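Local coordinates for protein Two-component system sensor histidine kinase (PDB 3OTT) that probably senses saccharides through this extracellular region, which combines beta-propellers with a beta-sandwich, and relays the signal by histidine phosphorylation to DNA-binding transcription control, at residues B[28-42]-B[62-76]. Residues are numbered along the deposited sequence; the frame is centred on the assembly and turned at random.
Sequences LQDSEGLIWIGSNKG and NTRIYCGVIIDNTYL. With TBR (hexatantalum dodecabromide), chain D.
With its CG anti to the carbonyl carbon (chi1 -63°), L28 lowers both methyls onto the backbone of G68 and V69, and I70, holding the same first torsion with a fully extended end, pushes CD1 against the main chain of Q29 and D30, 3.4 Å from Q29 O. At G68 the absence of a side chain lets L28 settle directly on the strand, CD2 lying 3.5 Å from G68 O. L28 CD1 also meets L76 CG, and L76 CD2 makes an off-centre, oblique CH-pi contact with the W36 indole, 4.1 Å from the centroid of the six-membered ring. The indole itself is held by D30, whose OD2 receives W36 NE1 at 2.6 Å and is also salt-bridged to R660; D30 OD1 takes the backbone N-H groups of E32 and L34, the first closing an Asx turn. At one end of the interface S31 OG donates to N73 OD1 (2.6 Å), in the carbonyl plane and on a lone pair. At the other end, N62 ND2 donates to K41 O at 2.9 Å, again in plane and on a lone pair, while S39 O accepts the N-H groups of both I65 and G42. I65 CB packs on G38 CA, and in one of the two conformers modelled for R64, N40 CB lies over one face of the guanidinium. S31, E32 and G33 also border the bound hexatantalum dodecabromide cluster. An apolar layer between two four-stranded antiparallel sheets, 24-53 and 67-94, with polar bonds at both ends, is the packing of consecutive blades in a beta-propeller.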
# COMPACT_ATOMS: atom_id res chain seq x y z
N LEU B 28 -11.83 -22.07 -3.71
CA LEU B 28 -11.81 -20.60 -3.79
C LEU B 28 -12.22 -20.10 -2.45
O LEU B 28 -12.89 -20.78 -1.72
CB LEU B 28 -12.82 -20.12 -4.83
CG LEU B 28 -12.49 -20.61 -6.23
CD1 LEU B 28 -13.66 -20.44 -7.19
CD2 LEU B 28 -11.21 -19.88 -6.72
N GLN B 29 -11.81 -18.90 -2.12
CA GLN B 29 -12.22 -18.28 -0.88
C GLN B 29 -12.69 -16.87 -1.23
O GLN B 29 -11.90 -16.08 -1.78
CB GLN B 29 -11.04 -18.18 0.06
CG GLN B 29 -11.47 -17.76 1.43
CD GLN B 29 -10.34 -17.78 2.46
OE1 GLN B 29 -9.17 -17.56 2.11
NE2 GLN B 29 -10.70 -18.00 3.72
N ASP B 30 -13.97 -16.56 -0.96
CA ASP B 30 -14.51 -15.23 -1.27
C ASP B 30 -13.94 -14.17 -0.32
O ASP B 30 -13.25 -14.52 0.65
CB ASP B 30 -16.05 -15.20 -1.34
CG ASP B 30 -16.75 -15.74 -0.03
OD1 ASP B 30 -16.49 -15.23 1.08
OD2 ASP B 30 -17.67 -16.59 -0.13
N SER B 31 -14.24 -12.90 -0.58
CA SER B 31 -13.54 -11.79 0.11
C SER B 31 -14.01 -11.67 1.55
O SER B 31 -13.53 -10.83 2.27
CB SER B 31 -13.76 -10.45 -0.61
OG SER B 31 -15.16 -10.29 -0.86
N GLU B 32 -14.98 -12.48 1.94
CA GLU B 32 -15.51 -12.48 3.32
C GLU B 32 -15.13 -13.80 4.00
O GLU B 32 -15.58 -14.10 5.07
CB GLU B 32 -17.04 -12.18 3.32
CG GLU B 32 -17.34 -10.73 2.80
CD GLU B 32 -18.77 -10.49 2.24
OE1 GLU B 32 -19.51 -9.63 2.81
OE2 GLU B 32 -19.14 -11.11 1.19
N GLY B 33 -14.24 -14.58 3.37
CA GLY B 33 -13.65 -15.77 4.03
C GLY B 33 -14.34 -17.12 3.90
O GLY B 33 -13.82 -18.11 4.40
N LEU B 34 -15.46 -17.24 3.19
CA LEU B 34 -16.06 -18.58 3.01
C LEU B 34 -15.32 -19.45 1.99
O LEU B 34 -15.00 -19.00 0.88
CB LEU B 34 -17.53 -18.47 2.55
CG LEU B 34 -18.67 -19.38 3.12
CD1 LEU B 34 -20.05 -19.21 2.35
CD2 LEU B 34 -18.40 -20.77 3.01
N ILE B 35 -15.09 -20.71 2.32
CA ILE B 35 -14.48 -21.64 1.37
C ILE B 35 -15.49 -22.31 0.43
O ILE B 35 -16.51 -22.85 0.89
CB ILE B 35 -13.74 -22.71 2.14
CG1 ILE B 35 -12.62 -22.03 2.95
CG2 ILE B 35 -13.25 -23.77 1.21
CD1 ILE B 35 -11.45 -21.66 2.10
N TRP B 36 -15.18 -22.29 -0.85
CA TRP B 36 -15.94 -22.93 -1.90
C TRP B 36 -15.10 -24.04 -2.51
O TRP B 36 -13.88 -23.88 -2.67
CB TRP B 36 -16.31 -21.91 -3.00
CG TRP B 36 -17.15 -20.77 -2.45
CD1 TRP B 36 -16.69 -19.60 -1.86
CD2 TRP B 36 -18.57 -20.68 -2.45
NE1 TRP B 36 -17.72 -18.82 -1.49
CE2 TRP B 36 -18.90 -19.44 -1.84
CE3 TRP B 36 -19.60 -21.49 -2.91
CZ2 TRP B 36 -20.22 -19.04 -1.66
CZ3 TRP B 36 -20.91 -21.09 -2.74
CH2 TRP B 36 -21.21 -19.88 -2.10
N ILE B 37 -15.77 -25.13 -2.93
CA ILE B 37 -15.13 -26.39 -3.32
C ILE B 37 -15.70 -26.85 -4.67
O ILE B 37 -16.89 -27.05 -4.80
CB ILE B 37 -15.42 -27.50 -2.19
CG1 ILE B 37 -15.00 -27.02 -0.80
CG2 ILE B 37 -14.81 -28.87 -2.52
CD1 ILE B 37 -15.67 -27.83 0.42
N GLY B 38 -14.86 -27.01 -5.68
CA GLY B 38 -15.31 -27.63 -6.91
C GLY B 38 -15.12 -29.14 -6.81
O GLY B 38 -14.06 -29.62 -6.41
N SER B 39 -16.13 -29.91 -7.12
CA SER B 39 -16.02 -31.34 -6.97
C SER B 39 -16.44 -32.00 -8.29
O SER B 39 -16.91 -31.30 -9.19
CB SER B 39 -16.96 -31.82 -5.88
OG SER B 39 -18.30 -31.81 -6.39
N ASN B 40 -16.33 -33.34 -8.36
CA ASN B 40 -16.71 -34.09 -9.57
C ASN B 40 -18.19 -34.00 -9.91
O ASN B 40 -18.58 -34.42 -10.99
CB ASN B 40 -16.26 -35.59 -9.50
CG ASN B 40 -16.79 -36.36 -8.24
OD1 ASN B 40 -16.76 -35.88 -7.09
ND2 ASN B 40 -17.24 -37.60 -8.48
N LYS B 41 -19.01 -33.52 -8.98
CA LYS B 41 -20.49 -33.43 -9.13
C LYS B 41 -20.99 -31.98 -9.10
O LYS B 41 -22.16 -31.74 -9.28
CB LYS B 41 -21.21 -34.17 -7.98
CG LYS B 41 -21.05 -35.72 -7.94
CD LYS B 41 -21.61 -36.40 -9.19
CE LYS B 41 -20.92 -37.73 -9.50
NZ LYS B 41 -21.55 -38.90 -8.79
N GLY B 42 -20.13 -31.01 -8.81
CA GLY B 42 -20.56 -29.63 -8.84
C GLY B 42 -20.01 -28.87 -7.68
O GLY B 42 -19.11 -29.34 -6.98
N ASN B 62 -24.91 -29.78 -12.03
CA ASN B 62 -24.48 -31.05 -11.43
C ASN B 62 -23.45 -31.64 -12.39
O ASN B 62 -23.77 -32.50 -13.18
CB ASN B 62 -25.69 -31.98 -11.41
CG ASN B 62 -25.44 -33.34 -10.71
OD1 ASN B 62 -26.25 -34.24 -10.88
ND2 ASN B 62 -24.37 -33.46 -9.90
N THR B 63 -22.21 -31.13 -12.34
CA THR B 63 -21.24 -31.45 -13.35
C THR B 63 -19.87 -31.27 -12.75
O THR B 63 -19.73 -30.65 -11.70
CB THR B 63 -21.45 -30.58 -14.64
OG1 THR B 63 -20.67 -31.07 -15.71
CG2 THR B 63 -21.15 -29.07 -14.41
N ARG B 64 -18.86 -31.83 -13.37
CA ARG B 64 -17.53 -31.78 -12.79
C ARG B 64 -16.92 -30.39 -13.01
O ARG B 64 -16.99 -29.83 -14.09
CB ARG B 64 -16.63 -32.89 -13.35
CG ARG B 64 -15.18 -32.85 -12.85
CD ARG B 64 -14.31 -34.01 -13.42
NE ARG B 64 -13.45 -34.59 -12.38
CZ ARG B 64 -13.29 -35.91 -12.18
NH1 ARG B 64 -13.87 -36.82 -12.99
NH2 ARG B 64 -12.53 -36.31 -11.19
N ILE B 65 -16.30 -29.86 -11.96
CA ILE B 65 -15.65 -28.59 -12.00
C ILE B 65 -14.13 -28.82 -12.09
O ILE B 65 -13.58 -29.60 -11.31
CB ILE B 65 -15.90 -27.82 -10.68
CG1 ILE B 65 -17.40 -27.82 -10.31
CG2 ILE B 65 -15.34 -26.35 -10.73
CD1 ILE B 65 -18.26 -27.10 -11.29
N TYR B 66 -13.43 -28.14 -12.99
CA TYR B 66 -11.97 -28.39 -13.09
C TYR B 66 -11.12 -27.30 -12.50
O TYR B 66 -9.96 -27.54 -12.17
CB TYR B 66 -11.59 -28.61 -14.54
CG TYR B 66 -12.25 -29.84 -15.13
CD1 TYR B 66 -11.62 -31.10 -15.06
CD2 TYR B 66 -13.49 -29.72 -15.80
CE1 TYR B 66 -12.22 -32.25 -15.62
CE2 TYR B 66 -14.15 -30.90 -16.37
CZ TYR B 66 -13.49 -32.15 -16.25
OH TYR B 66 -14.07 -33.26 -16.80
N CYS B 67 -11.69 -26.10 -12.37
CA CYS B 67 -10.94 -24.94 -11.97
C CYS B 67 -11.97 -23.85 -11.73
O CYS B 67 -13.11 -24.00 -12.16
CB CYS B 67 -9.98 -24.51 -13.08
SG CYS B 67 -10.83 -23.91 -14.55
N GLY B 68 -11.55 -22.78 -11.06
CA GLY B 68 -12.42 -21.64 -10.84
C GLY B 68 -11.63 -20.40 -10.51
O GLY B 68 -10.51 -20.50 -10.09
N VAL B 69 -12.23 -19.22 -10.75
CA VAL B 69 -11.75 -17.97 -10.20
C VAL B 69 -12.94 -17.11 -9.80
O VAL B 69 -14.03 -17.28 -10.34
CB VAL B 69 -10.92 -17.10 -11.20
CG1 VAL B 69 -9.60 -17.67 -11.37
CG2 VAL B 69 -11.63 -16.89 -12.52
N ILE B 70 -12.71 -16.17 -8.88
CA ILE B 70 -13.74 -15.25 -8.47
C ILE B 70 -13.61 -13.97 -9.34
O ILE B 70 -12.50 -13.42 -9.46
CB ILE B 70 -13.59 -14.94 -6.97
CG1 ILE B 70 -13.86 -16.21 -6.14
CG2 ILE B 70 -14.49 -13.78 -6.55
CD1 ILE B 70 -13.75 -16.00 -4.58
N ILE B 71 -14.74 -13.50 -9.88
CA ILE B 71 -14.83 -12.35 -10.77
C ILE B 71 -15.80 -11.29 -10.18
O ILE B 71 -16.87 -11.63 -9.66
CB ILE B 71 -15.34 -12.83 -12.20
CG1 ILE B 71 -14.36 -13.77 -12.92
CG2 ILE B 71 -15.73 -11.70 -13.09
CD1 ILE B 71 -12.96 -13.26 -12.99
N ASP B 72 -15.41 -10.02 -10.23
CA ASP B 72 -16.22 -8.87 -9.78
C ASP B 72 -16.71 -8.97 -8.32
O ASP B 72 -17.70 -8.38 -7.98
CB ASP B 72 -17.39 -8.56 -10.75
CG ASP B 72 -16.92 -8.26 -12.21
OD1 ASP B 72 -15.69 -8.02 -12.41
OD2 ASP B 72 -17.78 -8.26 -13.16
N ASN B 73 -15.99 -9.73 -7.48
CA ASN B 73 -16.35 -9.87 -6.06
C ASN B 73 -17.79 -10.41 -5.93
O ASN B 73 -18.50 -10.09 -4.97
CB ASN B 73 -16.26 -8.50 -5.40
CG ASN B 73 -16.06 -8.58 -3.88
OD1 ASN B 73 -15.58 -9.57 -3.32
ND2 ASN B 73 -16.43 -7.50 -3.20
N THR B 74 -18.27 -11.14 -6.94
CA THR B 74 -19.60 -11.68 -6.85
C THR B 74 -19.83 -12.97 -7.61
O THR B 74 -20.82 -13.64 -7.33
CB THR B 74 -20.71 -10.63 -7.18
OG1 THR B 74 -21.98 -11.17 -6.80
CG2 THR B 74 -20.78 -10.27 -8.68
N TYR B 75 -18.97 -13.32 -8.57
CA TYR B 75 -19.19 -14.58 -9.35
C TYR B 75 -18.13 -15.64 -9.11
O TYR B 75 -16.97 -15.35 -8.87
CB TYR B 75 -19.27 -14.33 -10.88
CG TYR B 75 -20.22 -13.24 -11.32
CD1 TYR B 75 -21.62 -13.44 -11.35
CD2 TYR B 75 -19.73 -12.01 -11.74
CE1 TYR B 75 -22.48 -12.41 -11.73
CE2 TYR B 75 -20.59 -10.96 -12.11
CZ TYR B 75 -21.95 -11.17 -12.11
OH TYR B 75 -22.73 -10.11 -12.54
N LEU B 76 -18.52 -16.88 -9.21
CA LEU B 76 -17.54 -17.96 -9.32
C LEU B 76 -17.64 -18.41 -10.77
O LEU B 76 -18.73 -18.86 -11.16
CB LEU B 76 -17.87 -19.13 -8.37
CG LEU B 76 -17.45 -19.11 -6.89
CD1 LEU B 76 -17.35 -17.73 -6.30
CD2 LEU B 76 -18.41 -19.93 -6.05
TA1 TBR D . -8.12 -11.34 7.15
TA2 TBR D . -10.03 -13.24 7.63
TA3 TBR D . -9.70 -11.08 9.46
TA4 TBR D . -11.99 -11.28 7.83
TA5 TBR D . -10.04 -9.35 7.32
TA6 TBR D . -10.31 -11.49 5.57
BR1 TBR D . -7.45 -13.84 7.39
BR2 TBR D . -7.04 -10.93 9.48
BR3 TBR D . -7.53 -8.86 6.80
BR4 TBR D . -7.91 -11.32 4.57
BR5 TBR D . -9.63 -13.60 10.17
BR6 TBR D . -9.66 -8.50 9.78
BR7 TBR D . -12.55 -8.73 7.59
BR8 TBR D . -12.92 -11.48 5.42
BR9 TBR D . -12.53 -13.81 8.14
BRA TBR D . -12.13 -10.94 10.43
BRB TBR D . -10.48 -9.02 4.78
BRC TBR D . -10.35 -14.08 5.23